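Local coordinates for Phosphoglucomutase/phosphomannomutase family protein (Burkholderia thailandensis, PDB 3UW2) that probably acts as an intramolecular phosphotransferase of the phosphohexose mutase family, shifting a phosphoryl group between positions of a sugar phosphate, at residues Ala250-Ala254 with Thr255-Ile259; Val199-Asn203 with Gly204-Pro208; Ala335-Glu339 with Thr340-Leu344; Gln180-Glu183 with Arg184-Asp188. All blocks are in the same frame, centred on the assembly; numbering follows the deposited sequence.

Contact 1: Ala250-Ala254 with Thr255-Ile259; sequences AKLKA and TDAEI
The flat groups where K251 meets T255 and L252 meets I259 belong to the backbone; no ring takes part. T255 OG1 comes to the carbonyl of K251 tilted 35° from its plane, while L252 CD2 lies against the backbone of I259, 3.5 Å from I259 C and 3.6 Å from I259 N, where two peptide units meet. The hydroxyl is the donor to K251: T255 OG1 stands 2.8 Å from K251 O, so the side chain bonds back to a carbonyl in the last turn of the helix just as the chain leaves it. A torsion that sets OG1 between the backbone N and the carbonyl carbon (chi1 67°) aims it at that oxygen. The same OG1 also accepts a weak bond from A257 N at 3.4 Å. Threonine suits the site because its other branch is apolar: T255 CG2 packs 3.9 Å from K251 CD, the lysine having its CG anti to the backbone N and its chain bent beyond it. On the buried side L252 CD2 is 4.1 Å from A257 CB; alanine's single methyl is small, which suits a place where the returning backbone runs close to the leucine. K275 completes the polar arrangement, its NZ bonding to both L252 O and A257 O. The contact is thus the turn that carries helix 246-254 into strand 259-263. L252 and A257 rest on V198 of strand 197-200, to which I259 is backbone-bonded, K251 and T255 reach V222 on strand 221-224, and I259 packs against helix 381-386.

Contact 2: Val199-Asn203 with Gly204-Pro208; sequences VDAGN and GVAGP
A type I' beta turn from A201 to G204 follows strand 197-200 and leads the chain into helix 206-216, the first connection of the beta-alpha-beta unit that strand 221-224 completes. Its closing bond runs from G204 N to A201 O, 2.9 Å long with an N-H...O angle of 159°, the donor standing well above the carbonyl plane. The two middle residues both have positive phi, which glycine takes up readily at G202 and which asparagine tolerates better than most residues at N203. An Asx turn overlaps its start: D200 OD1 accepts from G202 N at 2.8 Å, tying the end of the strand to the turn, while D200 OD2 bonds to H235. A201 O has a second donor, a water 2.9 Å away that also accepts from A206 N, so the carbonyl is linked through the water to A206 N. Packing is tight where A201 CB faces G207. It lies 3.5 Å from G207 CA, shorter than usual for two carbons, and glycine, bare of a side chain, lets the backbone come this near. A206 CB adds a lighter apolar touch, 4.3 Å from A201 CB. The side chain of N203 turns to N234 and D227, and that of V205 is about 4 Å from the side chain of D266, a zinc ligand. Around the turn, V199 and D200 pair with strands 221-224 and 259-263, and A206 packs on F263 of the latter.

Contact 3: Ala335-Glu339 with Thr340-Leu344; sequences AKLRE and TGAPL. With EDO (1,2-ethanediol), chain H.
T340 OG1 donates to K336 O over 2.9 Å, and G341 N reaches L337 O at the same 2.9 Å, so two successive carbonyls in the last turn of helix 330-340 are taken up by the residues that end it. T340 N adds a weak bond to K336 O. With OG1 set between the backbone N and the carbonyl carbon (chi1 57°), the hydroxyl points back along the helix and can also accept from A342 N at 3.2 Å, forming an ST turn. Threonine therefore links the helix to the departing chain, its OG1 both giving and accepting. G341 takes a positive phi of 70°, a conformation natural to glycine, and with it the backbone breaks from the helix. A water bridges the bend, donating to both L337 O and A342 O. Further out L337 CD1 packs against the backbone of A342, 3.4 Å from A342 O, with the apolar pair L337 CD1 and A342 CB at 4.0 Å, where alanine's single methyl suits a leucine lying so close. At the surface K336 NZ and E339 OE1 make a long salt bridge of 3.9 Å, and K336 also forms a cation-pi contact with W326. A 1,2-ethanediol molecule, probably from the crystallisation liquor, bonds weakly to E339 OE2. The turn delivers the chain to strand 344-346: L337, T340 and A342 pack on I303 of strand 301-305, L337 also touches F353 of strand 352-354, and L344 reaches helix 282-296.

Contact 4: Gln180-Glu183 with Arg184-Asp188; sequences QYVE and RIVGD
I185 leans back toward Y181, one helical turn earlier. Its CB lies 3.8 Å from V182 O, CG1 is 3.7 Å from Y181 O, and CD1 ends over a face of the tyrosine ring, 3.5 Å from Y181 CZ and 3.8 Å from the ring centroid. The methyl stands 26° off the ring normal, displaced toward the rim, which makes a CH-pi contact. Two torsions bring the pair together: Y181 has CG anti to its backbone N (chi1 180°), and I185 has CG1 anti to the carbonyl carbon. Isoleucine suits the place because its longer branch ends in a methyl, CD1, that can reach over part of the ring, while the tyrosine keeps its hydroxyl for D363 and meets F106 edge-to-face. All this lies on helix 178-186, wedged between helices 101-107, 206-216 and 364-375, so that this short helix touches parts of the chain in the ranges of domains I, II and III. Its regular i to i+4 bonds include I185 N to Y181 O and the nearly straight V186 N to V182 O, at 2.9 Å and 172°. R184 N bonds Q180 O at 2.9 Å and, weakly, Y181 O. The valines repeat the spacing on another side: V182 CG1 is 4.0 Å from V186 CG2, and these compact branched side chains pack on helix 206-216 through L209, R212 and A216. The guanidinium of R184 is held outside the contact, NE by Y359 OH and NH2 by R357 O.

Overall arrangement
From the N terminus the order is contact 4, contact 2, contact 1, contact 3; they follow in series, none nesting in or crossing another. Contact 4 closes no loop but runs within helix 178-186, which packs against helices in the ranges of domains I, II and III; its centre is about 20 Å from that of contact 2, which closes the turn from strand 197-200 into helix 206-216. Contact 1, its centre about 18 Å from that of contact 2, closes the loop from helix 246-254 into strand 259-263, the neighbour of strand 197-200 in the same sheet. Contact 3 makes the corresponding helix-to-strand turn in domain III, whose sheet has the same 2-1-3-4 order, across the chain's centre from contact 2.

Contact 1: Ala250-Ala254 with Thr255-Ile259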
loop_
_atom_site.group_PDB
_atom_site.type_symbol
_atom_site.label_atom_id
_atom_site.label_comp_id
_atom_site.label_asym_id
_atom_site.label_seq_id
_atom_site.Cartn_x
_atom_site.Cartn_y
_atom_site.Cartn_z
ATOM N N ALA A 250 4.594 22.923 6.606
ATOM C CA ALA A 250 4.657 24.105 7.461
ATOM C C ALA A 250 5.508 23.818 8.691
ATOM O O ALA A 250 6.244 24.684 9.142
ATOM C CB ALA A 250 3.252 24.586 7.851
ATOM N N LYS A 251 5.396 22.632 9.265
ATOM C CA LYS A 251 6.162 22.265 10.422
ATOM C C LYS A 251 7.660 22.158 10.157
ATOM O O LYS A 251 8.466 22.532 11.024
ATOM C CB LYS A 251 5.659 20.916 10.977
ATOM C CG LYS A 251 5.933 20.714 12.428
ATOM C CD LYS A 251 5.393 21.868 13.306
ATOM C CE LYS A 251 3.967 21.617 13.767
ATOM N NZ LYS A 251 3.459 22.890 14.396
ATOM N N LEU A 252 8.029 21.617 8.984
ATOM C CA LEU A 252 9.388 21.608 8.543
ATOM C C LEU A 252 9.945 23.066 8.340
ATOM O O LEU A 252 11.168 23.287 8.535
ATOM C CB LEU A 252 9.561 20.718 7.280
ATOM C CG LEU A 252 9.485 19.165 7.503
ATOM C CD1 LEU A 252 9.220 18.460 6.177
ATOM C CD2 LEU A 252 10.773 18.628 8.124
ATOM N N LYS A 253 9.106 24.029 7.924
ATOM C CA LYS A 253 9.585 25.444 7.831
ATOM C C LYS A 253 9.788 26.034 9.215
ATOM O O LYS A 253 10.659 26.847 9.411
ATOM C CB LYS A 253 8.651 26.364 7.007
ATOM C CG LYS A 253 8.675 26.115 5.494
ATOM C CD LYS A 253 7.669 26.956 4.700
ATOM C CE LYS A 253 7.292 26.276 3.357
ATOM N NZ LYS A 253 8.331 25.355 2.751
ATOM N N ALA A 254 8.979 25.615 10.191
ATOM C CA ALA A 254 8.923 26.336 11.455
ATOM C C ALA A 254 9.708 25.704 12.603
ATOM O O ALA A 254 9.714 26.240 13.698
ATOM C CB ALA A 254 7.487 26.590 11.848
ATOM N N THR A 255 10.357 24.569 12.358
ATOM C CA THR A 255 11.143 23.860 13.384
ATOM C C THR A 255 12.515 23.468 12.787
ATOM O O THR A 255 12.720 23.641 11.594
ATOM C CB THR A 255 10.416 22.575 13.868
ATOM O OG1 THR A 255 10.356 21.591 12.800
ATOM C CG2 THR A 255 8.983 22.903 14.376
ATOM N N ASP A 256 13.424 22.917 13.585
ATOM C CA ASP A 256 14.674 22.402 13.038
ATOM C C ASP A 256 14.647 20.896 12.648
ATOM O O ASP A 256 15.717 20.247 12.561
ATOM C CB ASP A 256 15.832 22.675 14.001
ATOM C CG ASP A 256 15.629 22.012 15.349
ATOM O OD1 ASP A 256 14.581 21.341 15.565
ATOM O OD2 ASP A 256 16.525 22.184 16.212
ATOM N N ALA A 257 13.450 20.333 12.465
ATOM C CA ALA A 257 13.360 18.971 12.011
ATOM C C ALA A 257 13.940 18.949 10.618
ATOM O O ALA A 257 13.943 19.995 9.924
ATOM C CB ALA A 257 11.917 18.477 12.015
ATOM N N GLU A 258 14.404 17.783 10.194
ATOM C CA GLU A 258 15.115 17.658 8.879
ATOM C C GLU A 258 14.243 17.058 7.777
ATOM O O GLU A 258 14.390 17.423 6.636
ATOM C CB GLU A 258 16.317 16.732 8.995
ATOM C CG GLU A 258 17.326 17.129 10.066
ATOM C CD GLU A 258 18.619 16.308 9.990
ATOM O OE1 GLU A 258 19.194 16.188 8.899
ATOM O OE2 GLU A 258 19.062 15.763 11.022
ATOM N N ILE A 259 13.347 16.136 8.149
ATOM C CA ILE A 259 12.592 15.318 7.207
ATOM C C ILE A 259 11.174 15.137 7.738
ATOM O O ILE A 259 11.012 15.010 8.947
ATOM C CB ILE A 259 13.308 13.931 7.077
ATOM C CG1 ILE A 259 14.586 14.092 6.189
ATOM C CG2 ILE A 259 12.417 12.838 6.524
ATOM C CD1 ILE A 259 14.323 14.570 4.764
#

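Contact 2: Val199-Asn203 with Gly204-Pro208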
loop_
_atom_site.group_PDB
_atom_site.type_symbol
_atom_site.label_atom_id
_atom_site.label_comp_id
_atom_site.label_asym_id
_atom_site.label_seq_id
_atom_site.Cartn_x
_atom_site.Cartn_y
_atom_site.Cartn_z
ATOM N N VAL A 199 6.482 13.754 12.225
ATOM C CA VAL A 199 5.628 12.551 11.928
ATOM C C VAL A 199 4.149 12.960 12.040
ATOM O O VAL A 199 3.703 13.424 13.094
ATOM C CB VAL A 199 5.962 11.420 12.889
ATOM C CG1 VAL A 199 5.013 10.217 12.693
ATOM C CG2 VAL A 199 7.445 10.992 12.734
ATOM N N ASP A 200 3.439 12.854 10.924
ATOM C CA ASP A 200 1.995 13.153 10.781
ATOM C C ASP A 200 1.207 11.869 10.499
ATOM O O ASP A 200 1.380 11.219 9.424
ATOM C CB ASP A 200 1.783 14.123 9.609
ATOM C CG ASP A 200 0.297 14.618 9.490
ATOM O OD1 ASP A 200 -0.623 13.829 9.728
ATOM O OD2 ASP A 200 0.030 15.770 9.099
ATOM N N ALA A 201 0.369 11.465 11.461
ATOM C CA ALA A 201 -0.425 10.242 11.340
ATOM C C ALA A 201 -1.914 10.577 11.000
ATOM O O ALA A 201 -2.722 9.675 10.925
ATOM C CB ALA A 201 -0.358 9.455 12.643
ATOM N N GLY A 202 -2.293 11.867 10.893
ATOM C CA GLY A 202 -3.700 12.201 10.567
ATOM C C GLY A 202 -4.709 11.590 11.546
ATOM O O GLY A 202 -5.816 11.286 11.138
ATOM N N ASN A 203 -4.308 11.370 12.798
ATOM C CA ASN A 203 -5.164 10.773 13.849
ATOM C C ASN A 203 -5.519 9.300 13.608
ATOM O O ASN A 203 -6.455 8.787 14.232
ATOM C CB ASN A 203 -6.434 11.606 14.157
ATOM C CG ASN A 203 -6.113 13.050 14.555
ATOM O OD1 ASN A 203 -6.351 14.003 13.777
ATOM N ND2 ASN A 203 -5.447 13.205 15.675
ATOM N N GLY A 204 -4.773 8.648 12.693
ATOM C CA GLY A 204 -4.999 7.271 12.288
ATOM C C GLY A 204 -4.219 6.355 13.196
ATOM O O GLY A 204 -3.505 6.828 14.077
ATOM N N VAL A 205 -4.293 5.051 12.938
ATOM C CA VAL A 205 -3.699 4.085 13.819
ATOM C C VAL A 205 -2.164 4.083 13.759
ATOM O O VAL A 205 -1.515 3.518 14.621
ATOM C CB VAL A 205 -4.331 2.671 13.588
ATOM C CG1 VAL A 205 -3.796 2.057 12.320
ATOM C CG2 VAL A 205 -3.961 1.783 14.780
ATOM N N ALA A 206 -1.542 4.749 12.763
ATOM C CA ALA A 206 -0.067 4.737 12.632
ATOM C C ALA A 206 0.583 5.503 13.817
ATOM O O ALA A 206 1.727 5.218 14.197
ATOM C CB ALA A 206 0.385 5.394 11.292
ATOM N N GLY A 207 -0.112 6.482 14.397
ATOM C CA GLY A 207 0.598 7.425 15.285
ATOM C C GLY A 207 1.322 6.871 16.517
ATOM O O GLY A 207 2.544 7.063 16.673
ATOM N N PRO A 208 0.598 6.152 17.397
ATOM C CA PRO A 208 1.273 5.608 18.570
ATOM C C PRO A 208 2.488 4.711 18.290
ATOM O O PRO A 208 3.582 4.934 18.842
ATOM C CB PRO A 208 0.146 4.846 19.307
ATOM C CG PRO A 208 -1.130 5.519 18.833
ATOM C CD PRO A 208 -0.834 5.799 17.361
HETATM O O HOH W 1 -2.328 6.762 10.836
#

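Contact 3: Ala335-Glu339 with Thr340-Leu344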
loop_
_atom_site.group_PDB
_atom_site.type_symbol
_atom_site.label_atom_id
_atom_site.label_comp_id
_atom_site.label_asym_id
_atom_site.label_seq_id
_atom_site.Cartn_x
_atom_site.Cartn_y
_atom_site.Cartn_z
ATOM N N ALA A 335 1.964 -10.814 -5.173
ATOM C CA ALA A 335 1.987 -12.135 -5.806
ATOM C C ALA A 335 3.262 -12.260 -6.647
ATOM O O ALA A 335 3.864 -13.314 -6.713
ATOM C CB ALA A 335 0.734 -12.307 -6.702
ATOM N N LYS A 336 3.613 -11.205 -7.399
ATOM C CA LYS A 336 4.783 -11.245 -8.272
ATOM C C LYS A 336 6.097 -11.370 -7.452
ATOM O O LYS A 336 7.001 -12.148 -7.768
ATOM C CB LYS A 336 4.796 -10.000 -9.196
ATOM C CG LYS A 336 5.830 -10.041 -10.374
ATOM C CD LYS A 336 5.495 -11.225 -11.307
ATOM C CE LYS A 336 6.228 -11.202 -12.628
ATOM N NZ LYS A 336 5.784 -12.413 -13.418
ATOM N N LEU A 337 6.180 -10.641 -6.357
ATOM C CA LEU A 337 7.281 -10.826 -5.404
ATOM C C LEU A 337 7.415 -12.279 -4.910
ATOM O O LEU A 337 8.543 -12.800 -4.821
ATOM C CB LEU A 337 7.009 -9.907 -4.174
ATOM C CG LEU A 337 8.016 -9.219 -3.306
ATOM C CD1 LEU A 337 9.222 -8.633 -4.033
ATOM C CD2 LEU A 337 7.250 -8.115 -2.546
ATOM N N ARG A 338 6.302 -12.940 -4.617
ATOM C CA ARG A 338 6.348 -14.323 -4.164
ATOM C C ARG A 338 6.703 -15.298 -5.312
ATOM O O ARG A 338 7.317 -16.330 -5.085
ATOM C CB ARG A 338 5.035 -14.743 -3.421
ATOM C CG ARG A 338 4.870 -13.945 -2.090
ATOM C CD ARG A 338 3.396 -13.892 -1.625
ATOM N NE ARG A 338 2.784 -15.237 -1.548
ATOM C CZ ARG A 338 2.946 -16.047 -0.491
ATOM N NH1 ARG A 338 2.377 -17.226 -0.455
ATOM N NH2 ARG A 338 3.644 -15.673 0.579
ATOM N N GLU A 339 6.325 -14.941 -6.525
ATOM C CA GLU A 339 6.658 -15.766 -7.698
ATOM C C GLU A 339 8.136 -15.702 -8.097
ATOM O O GLU A 339 8.638 -16.657 -8.652
ATOM C CB GLU A 339 5.836 -15.349 -8.898
ATOM C CG GLU A 339 4.445 -15.865 -8.784
ATOM C CD GLU A 339 3.588 -15.477 -9.963
ATOM O OE1 GLU A 339 4.132 -15.097 -11.054
ATOM O OE2 GLU A 339 2.362 -15.581 -9.766
ATOM N N THR A 340 8.788 -14.568 -7.857
ATOM C CA THR A 340 10.126 -14.266 -8.386
ATOM C C THR A 340 11.180 -14.398 -7.286
ATOM O O THR A 340 12.348 -14.651 -7.582
ATOM C CB THR A 340 10.245 -12.838 -8.959
ATOM O OG1 THR A 340 9.900 -11.867 -7.944
ATOM C CG2 THR A 340 9.346 -12.673 -10.139
ATOM N N GLY A 341 10.767 -14.254 -6.014
ATOM C CA GLY A 341 11.717 -14.187 -4.900
ATOM C C GLY A 341 12.525 -12.882 -4.882
ATOM O O GLY A 341 13.585 -12.810 -4.239
ATOM N N ALA A 342 12.070 -11.848 -5.599
ATOM C CA ALA A 342 12.800 -10.570 -5.597
ATOM C C ALA A 342 12.991 -9.916 -4.221
ATOM O O ALA A 342 12.218 -10.125 -3.348
ATOM C CB ALA A 342 12.189 -9.586 -6.582
ATOM N N PRO A 343 14.083 -9.160 -4.022
ATOM C CA PRO A 343 14.279 -8.603 -2.690
ATOM C C PRO A 343 13.416 -7.350 -2.385
ATOM O O PRO A 343 13.267 -7.025 -1.217
ATOM C CB PRO A 343 15.794 -8.307 -2.644
ATOM C CG PRO A 343 16.054 -7.860 -4.084
ATOM C CD PRO A 343 15.262 -8.922 -4.883
ATOM N N LEU A 344 12.846 -6.672 -3.396
ATOM C CA LEU A 344 12.202 -5.359 -3.177
ATOM C C LEU A 344 11.189 -5.072 -4.317
ATOM O O LEU A 344 11.490 -5.417 -5.486
ATOM C CB LEU A 344 13.278 -4.253 -3.323
ATOM C CG LEU A 344 12.869 -2.797 -3.107
ATOM C CD1 LEU A 344 12.346 -2.575 -1.661
ATOM C CD2 LEU A 344 14.094 -1.889 -3.424
HETATM C C1 EDO H . 0.983 -11.275 -9.859
HETATM O O1 EDO H . 1.548 -12.447 -10.528
HETATM C C2 EDO H . 0.194 -10.350 -10.775
HETATM O O2 EDO H . -0.774 -11.092 -11.551
HETATM O O HOH W 2 10.316 -12.210 -2.650
#

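Contact 4: Gln180-Glu183 with Arg184-Asp188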
loop_
_atom_site.group_PDB
_atom_site.type_symbol
_atom_site.label_atom_id
_atom_site.label_comp_id
_atom_site.label_asym_id
_atom_site.label_seq_id
_atom_site.Cartn_x
_atom_site.Cartn_y
_atom_site.Cartn_z
ATOM N N GLN A 180 7.372 -7.378 20.163
ATOM C CA GLN A 180 8.127 -8.213 19.195
ATOM C C GLN A 180 8.390 -7.402 17.912
ATOM O O GLN A 180 9.458 -7.452 17.330
ATOM C CB GLN A 180 7.365 -9.440 18.733
ATOM C CG GLN A 180 7.354 -10.569 19.701
ATOM C CD GLN A 180 6.576 -11.737 19.166
ATOM O OE1 GLN A 180 5.540 -12.117 19.715
ATOM N NE2 GLN A 180 7.086 -12.340 18.115
ATOM N N TYR A 181 7.387 -6.690 17.461
ATOM C CA TYR A 181 7.565 -5.899 16.210
ATOM C C TYR A 181 8.682 -4.828 16.340
ATOM O O TYR A 181 9.639 -4.759 15.549
ATOM C CB TYR A 181 6.254 -5.255 15.904
ATOM C CG TYR A 181 6.247 -4.386 14.630
ATOM C CD1 TYR A 181 6.124 -4.956 13.359
ATOM C CD2 TYR A 181 6.291 -3.010 14.738
ATOM C CE1 TYR A 181 6.083 -4.104 12.201
ATOM C CE2 TYR A 181 6.273 -2.178 13.635
ATOM C CZ TYR A 181 6.151 -2.737 12.353
ATOM O OH TYR A 181 6.089 -1.879 11.229
ATOM N N VAL A 182 8.551 -3.971 17.337
ATOM C CA VAL A 182 9.539 -2.919 17.545
ATOM C C VAL A 182 10.929 -3.512 17.724
ATOM O O VAL A 182 11.882 -3.041 17.083
ATOM C CB VAL A 182 9.176 -2.004 18.740
ATOM C CG1 VAL A 182 10.281 -0.950 18.979
ATOM C CG2 VAL A 182 7.803 -1.323 18.458
ATOM N N GLU A 183 11.047 -4.548 18.558
ATOM C CA GLU A 183 12.357 -5.139 18.831
ATOM C C GLU A 183 12.934 -5.782 17.601
ATOM O O GLU A 183 14.177 -5.874 17.447
ATOM C CB GLU A 183 12.275 -6.184 19.949
ATOM C CG GLU A 183 12.019 -5.507 21.280
ATOM C CD GLU A 183 11.442 -6.463 22.317
ATOM O OE1 GLU A 183 12.008 -7.573 22.497
ATOM O OE2 GLU A 183 10.429 -6.100 22.963
ATOM N N ARG A 184 12.034 -6.227 16.717
ATOM C CA ARG A 184 12.523 -6.916 15.529
ATOM C C ARG A 184 13.133 -5.871 14.593
ATOM O O ARG A 184 14.182 -6.120 13.992
ATOM C CB ARG A 184 11.432 -7.798 14.882
ATOM C CG ARG A 184 11.704 -8.212 13.448
ATOM C CD ARG A 184 12.901 -9.172 13.292
ATOM N NE ARG A 184 13.052 -9.581 11.893
ATOM C CZ ARG A 184 13.654 -8.838 10.954
ATOM N NH1 ARG A 184 14.184 -7.636 11.244
ATOM N NH2 ARG A 184 13.717 -9.277 9.708
ATOM N N ILE A 185 12.510 -4.706 14.461
ATOM C CA ILE A 185 13.052 -3.663 13.614
ATOM C C ILE A 185 14.342 -2.982 14.191
ATOM O O ILE A 185 15.371 -2.788 13.478
ATOM C CB ILE A 185 11.971 -2.613 13.269
ATOM C CG1 ILE A 185 10.841 -3.277 12.393
ATOM C CG2 ILE A 185 12.650 -1.468 12.533
ATOM C CD1 ILE A 185 9.600 -2.395 12.217
ATOM N N VAL A 186 14.261 -2.628 15.469
ATOM C CA VAL A 186 15.354 -1.977 16.220
ATOM C C VAL A 186 16.635 -2.819 16.270
ATOM O O VAL A 186 17.722 -2.278 16.103
ATOM C CB VAL A 186 14.838 -1.538 17.626
ATOM C CG1 VAL A 186 15.965 -1.222 18.613
ATOM C CG2 VAL A 186 13.926 -0.320 17.457
ATOM N N GLY A 187 16.500 -4.133 16.480
ATOM C CA GLY A 187 17.639 -5.052 16.508
ATOM C C GLY A 187 18.310 -5.208 15.136
ATOM O O GLY A 187 19.422 -5.680 15.084
ATOM N N ASP A 188 17.663 -4.809 14.023
ATOM C CA ASP A 188 18.323 -4.917 12.687
ATOM C C ASP A 188 18.693 -3.554 12.087
ATOM O O ASP A 188 19.426 -3.496 11.123
ATOM C CB ASP A 188 17.502 -5.741 11.639
ATOM C CG ASP A 188 18.321 -6.052 10.340
ATOM O OD1 ASP A 188 19.443 -6.643 10.412
ATOM O OD2 ASP A 188 17.855 -5.700 9.223
#